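Local structure of H subunit of photosynthetic reaction center complex (Rhodopseudomonas palustris, 6Z5S) at residues 115-120 with 228-233. The protein forms the H subunit of the bacterial photosynthetic reaction centre, a membrane complex that converts light into charge separation, and probably caps its cytoplasmic face. Numbering follows the deposited sequence.
Sequences RADVPE and SKLEED
Two first torsions bring Ser228 and Asp117 together: chi1 of 77° sets Ser228 OG between its own backbone N and carbonyl carbon, while Asp117 CG stands anti to the backbone N (chi1 -155°). Ser228 OG donates to Asp117 OD2 at 2.7 Å, meeting it on the anti side of the carboxylate, somewhat out of its plane. The same hydroxyl oxygen accepts from Glu231 N at 3.2 Å, and Glu231 OE1 in turn accepts a hydrogen bond from Ser228 N, so the two residues bond reciprocally across the first turn of helix 229-245. Glu231 OE2 lies 4.0 Å from Asp117 OD2, a like-charge approach that is probably unfavourable, and accepts a hydrogen bond from Ser222 N.

Backbone bonds extend the join. Lys229 N gives a nearly straight bond (170°) to Val118 O, and Leu230 N makes a weak one to Ala116 O. Beside them, Leu230 reaches Arg115 N with CD1 and the Asp117 carboxylate with CD2.

Arg115 and Lys229 cross at about a right angle, and Lys229 CD lies 3.9 Å above one guanidinium face, displaced toward its rim. On another flank, Glu120 CG packs against Lys229 CG at 3.8 Å. The charged ends turn to the chain of another protein, where Arg115 NE and Lys229 NZ each meet an acidic partner and Glu120 OE2 and Glu232 OE2 each a basic one; Glu232 OE2 is also hydrogen-bonded to Tyr177 OH.

Ser228 and Glu231 thus make a classical capping box, whose N-cap hydroxyl also binds Asp117, the centre of an inverse gamma turn in the loop before strand 129-131.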
ATOM      1  N   ARG D 115       2.734  25.876  23.109  1.00 47.38           N
ATOM      2  CA  ARG D 115       1.449  25.919  22.437  1.00 47.38           C
ATOM      3  C   ARG D 115       0.612  27.077  22.965  1.00 47.38           C
ATOM      4  O   ARG D 115       0.932  27.709  23.975  1.00 47.38           O
ATOM      5  CB  ARG D 115       0.699  24.607  22.629  1.00 47.38           C
ATOM      6  CG  ARG D 115       1.429  23.387  22.133  1.00 47.38           C
ATOM      7  CD  ARG D 115       0.511  22.189  22.113  1.00 47.38           C
ATOM      8  NE  ARG D 115      -0.196  22.058  20.854  1.00 47.38           N
ATOM      9  CZ  ARG D 115      -1.085  21.111  20.597  1.00 47.38           C
ATOM     10  NH1 ARG D 115      -1.380  20.207  21.516  1.00 47.38           N
ATOM     11  NH2 ARG D 115      -1.678  21.074  19.420  1.00 47.38           N
ATOM     12  N   ALA D 116      -0.478  27.357  22.261  1.00 53.18           N
ATOM     13  CA  ALA D 116      -1.391  28.402  22.695  1.00 53.18           C
ATOM     14  C   ALA D 116      -2.032  28.019  24.019  1.00 53.18           C
ATOM     15  O   ALA D 116      -2.457  26.878  24.215  1.00 53.18           O
ATOM     16  CB  ALA D 116      -2.464  28.641  21.638  1.00 53.18           C
ATOM     17  N   ASP D 117      -2.094  28.976  24.940  1.00 57.44           N
ATOM     18  CA  ASP D 117      -2.673  28.719  26.255  1.00 57.44           C
ATOM     19  C   ASP D 117      -4.184  28.926  26.184  1.00 57.44           C
ATOM     20  O   ASP D 117      -4.762  29.835  26.780  1.00 57.44           O
ATOM     21  CB  ASP D 117      -2.025  29.601  27.311  1.00 57.44           C
ATOM     22  CG  ASP D 117      -2.114  29.002  28.696  1.00 57.44           C
ATOM     23  OD1 ASP D 117      -1.421  29.490  29.610  1.00 57.44           O
ATOM     24  OD2 ASP D 117      -2.884  28.036  28.871  1.00 57.44           O
ATOM     25  N   VAL D 118      -4.820  28.041  25.426  1.00 56.56           N
ATOM     26  CA  VAL D 118      -6.260  28.077  25.205  1.00 56.56           C
ATOM     27  C   VAL D 118      -6.687  26.668  24.815  1.00 56.56           C
ATOM     28  O   VAL D 118      -5.925  25.958  24.144  1.00 56.56           O
ATOM     29  CB  VAL D 118      -6.630  29.115  24.133  1.00 56.56           C
ATOM     30  CG1 VAL D 118      -6.178  28.663  22.755  1.00 56.56           C
ATOM     31  CG2 VAL D 118      -8.114  29.400  24.147  1.00 56.56           C
ATOM     32  N   PRO D 119      -7.857  26.204  25.239  1.00 59.78           N
ATOM     33  CA  PRO D 119      -8.278  24.846  24.886  1.00 59.78           C
ATOM     34  C   PRO D 119      -8.684  24.738  23.426  1.00 59.78           C
ATOM     35  O   PRO D 119      -8.898  25.731  22.734  1.00 59.78           O
ATOM     36  CB  PRO D 119      -9.474  24.598  25.810  1.00 59.78           C
ATOM     37  CG  PRO D 119      -9.948  25.947  26.176  1.00 59.78           C
ATOM     38  CD  PRO D 119      -8.727  26.789  26.266  1.00 59.78           C
ATOM     39  N   GLU D 120      -8.780  23.495  22.963  1.00 61.50           N
ATOM     40  CA  GLU D 120      -9.313  23.219  21.636  1.00 61.50           C
ATOM     41  C   GLU D 120     -10.828  23.335  21.669  1.00 61.50           C
ATOM     42  O   GLU D 120     -11.481  22.748  22.534  1.00 61.50           O
ATOM     43  CB  GLU D 120      -8.911  21.826  21.169  1.00 61.50           C
ATOM     44  CG  GLU D 120      -7.441  21.528  21.262  1.00 61.50           C
ATOM     45  CD  GLU D 120      -7.077  20.236  20.562  1.00 61.50           C
ATOM     46  OE1 GLU D 120      -7.756  19.887  19.572  1.00 61.50           O
ATOM     47  OE2 GLU D 120      -6.115  19.569  20.995  1.00 61.50           O
ATOM     48  N   SER D 228      -5.998  23.704  28.601  1.00 55.22           N
ATOM     49  CA  SER D 228      -5.471  24.332  27.402  1.00 55.22           C
ATOM     50  C   SER D 228      -4.440  23.430  26.735  1.00 55.22           C
ATOM     51  O   SER D 228      -3.924  22.484  27.328  1.00 55.22           O
ATOM     52  CB  SER D 228      -4.852  25.683  27.740  1.00 55.22           C
ATOM     53  OG  SER D 228      -3.583  25.516  28.333  1.00 55.22           O
ATOM     54  N   LYS D 229      -4.136  23.740  25.474  1.00 52.86           N
ATOM     55  CA  LYS D 229      -3.126  22.979  24.750  1.00 52.86           C
ATOM     56  C   LYS D 229      -1.773  23.061  25.441  1.00 52.86           C
ATOM     57  O   LYS D 229      -1.018  22.080  25.474  1.00 52.86           O
ATOM     58  CB  LYS D 229      -3.026  23.488  23.315  1.00 52.86           C
ATOM     59  CG  LYS D 229      -4.126  22.985  22.408  1.00 52.86           C
ATOM     60  CD  LYS D 229      -4.102  23.682  21.067  1.00 52.86           C
ATOM     61  CE  LYS D 229      -4.861  24.987  21.112  1.00 52.86           C
ATOM     62  NZ  LYS D 229      -4.842  25.665  19.793  1.00 52.86           N
ATOM     63  N   LEU D 230      -1.454  24.225  26.006  1.00 50.90           N
ATOM     64  CA  LEU D 230      -0.180  24.391  26.692  1.00 50.90           C
ATOM     65  C   LEU D 230      -0.096  23.478  27.905  1.00 50.90           C
ATOM     66  O   LEU D 230       0.920  22.813  28.128  1.00 50.90           O
ATOM     67  CB  LEU D 230       0.002  25.847  27.100  1.00 50.90           C
ATOM     68  CG  LEU D 230       1.366  26.179  27.690  1.00 50.90           C
ATOM     69  CD1 LEU D 230       2.458  25.768  26.734  1.00 50.90           C
ATOM     70  CD2 LEU D 230       1.452  27.652  27.993  1.00 50.90           C
ATOM     71  N   GLU D 231      -1.163  23.428  28.697  1.00 55.92           N
ATOM     72  CA  GLU D 231      -1.174  22.533  29.844  1.00 55.92           C
ATOM     73  C   GLU D 231      -1.155  21.078  29.408  1.00 55.92           C
ATOM     74  O   GLU D 231      -0.576  20.238  30.098  1.00 55.92           O
ATOM     75  CB  GLU D 231      -2.391  22.815  30.714  1.00 55.92           C
ATOM     76  CG  GLU D 231      -2.444  24.229  31.238  1.00 55.92           C
ATOM     77  CD  GLU D 231      -3.855  24.768  31.324  1.00 55.92           C
ATOM     78  OE1 GLU D 231      -4.765  24.153  30.735  1.00 55.92           O
ATOM     79  OE2 GLU D 231      -4.055  25.812  31.977  1.00 55.92           O
ATOM     80  N   GLU D 232      -1.780  20.764  28.275  1.00 56.45           N
ATOM     81  CA  GLU D 232      -1.722  19.406  27.747  1.00 56.45           C
ATOM     82  C   GLU D 232      -0.285  18.991  27.462  1.00 56.45           C
ATOM     83  O   GLU D 232       0.163  17.924  27.905  1.00 56.45           O
ATOM     84  CB  GLU D 232      -2.572  19.299  26.486  1.00 56.45           C
ATOM     85  CG  GLU D 232      -4.050  19.129  26.743  1.00 56.45           C
ATOM     86  CD  GLU D 232      -4.821  18.847  25.474  1.00 56.45           C
ATOM     87  OE1 GLU D 232      -5.477  19.772  24.954  1.00 56.45           O
ATOM     88  OE2 GLU D 232      -4.765  17.698  24.991  1.00 56.45           O
ATOM     89  N   ASP D 233       0.453  19.812  26.708  1.00 50.73           N
ATOM     90  CA  ASP D 233       1.854  19.477  26.488  1.00 50.73           C
ATOM     91  C   ASP D 233       2.629  19.430  27.790  1.00 50.73           C
ATOM     92  O   ASP D 233       3.479  18.559  27.968  1.00 50.73           O
ATOM     93  CB  ASP D 233       2.539  20.430  25.512  1.00 50.73           C
ATOM     94  CG  ASP D 233       2.403  19.987  24.079  1.00 50.73           C
ATOM     95  OD1 ASP D 233       1.984  18.837  23.844  1.00 50.73           O
ATOM     96  OD2 ASP D 233       2.840  20.733  23.189  1.00 50.73           O
TER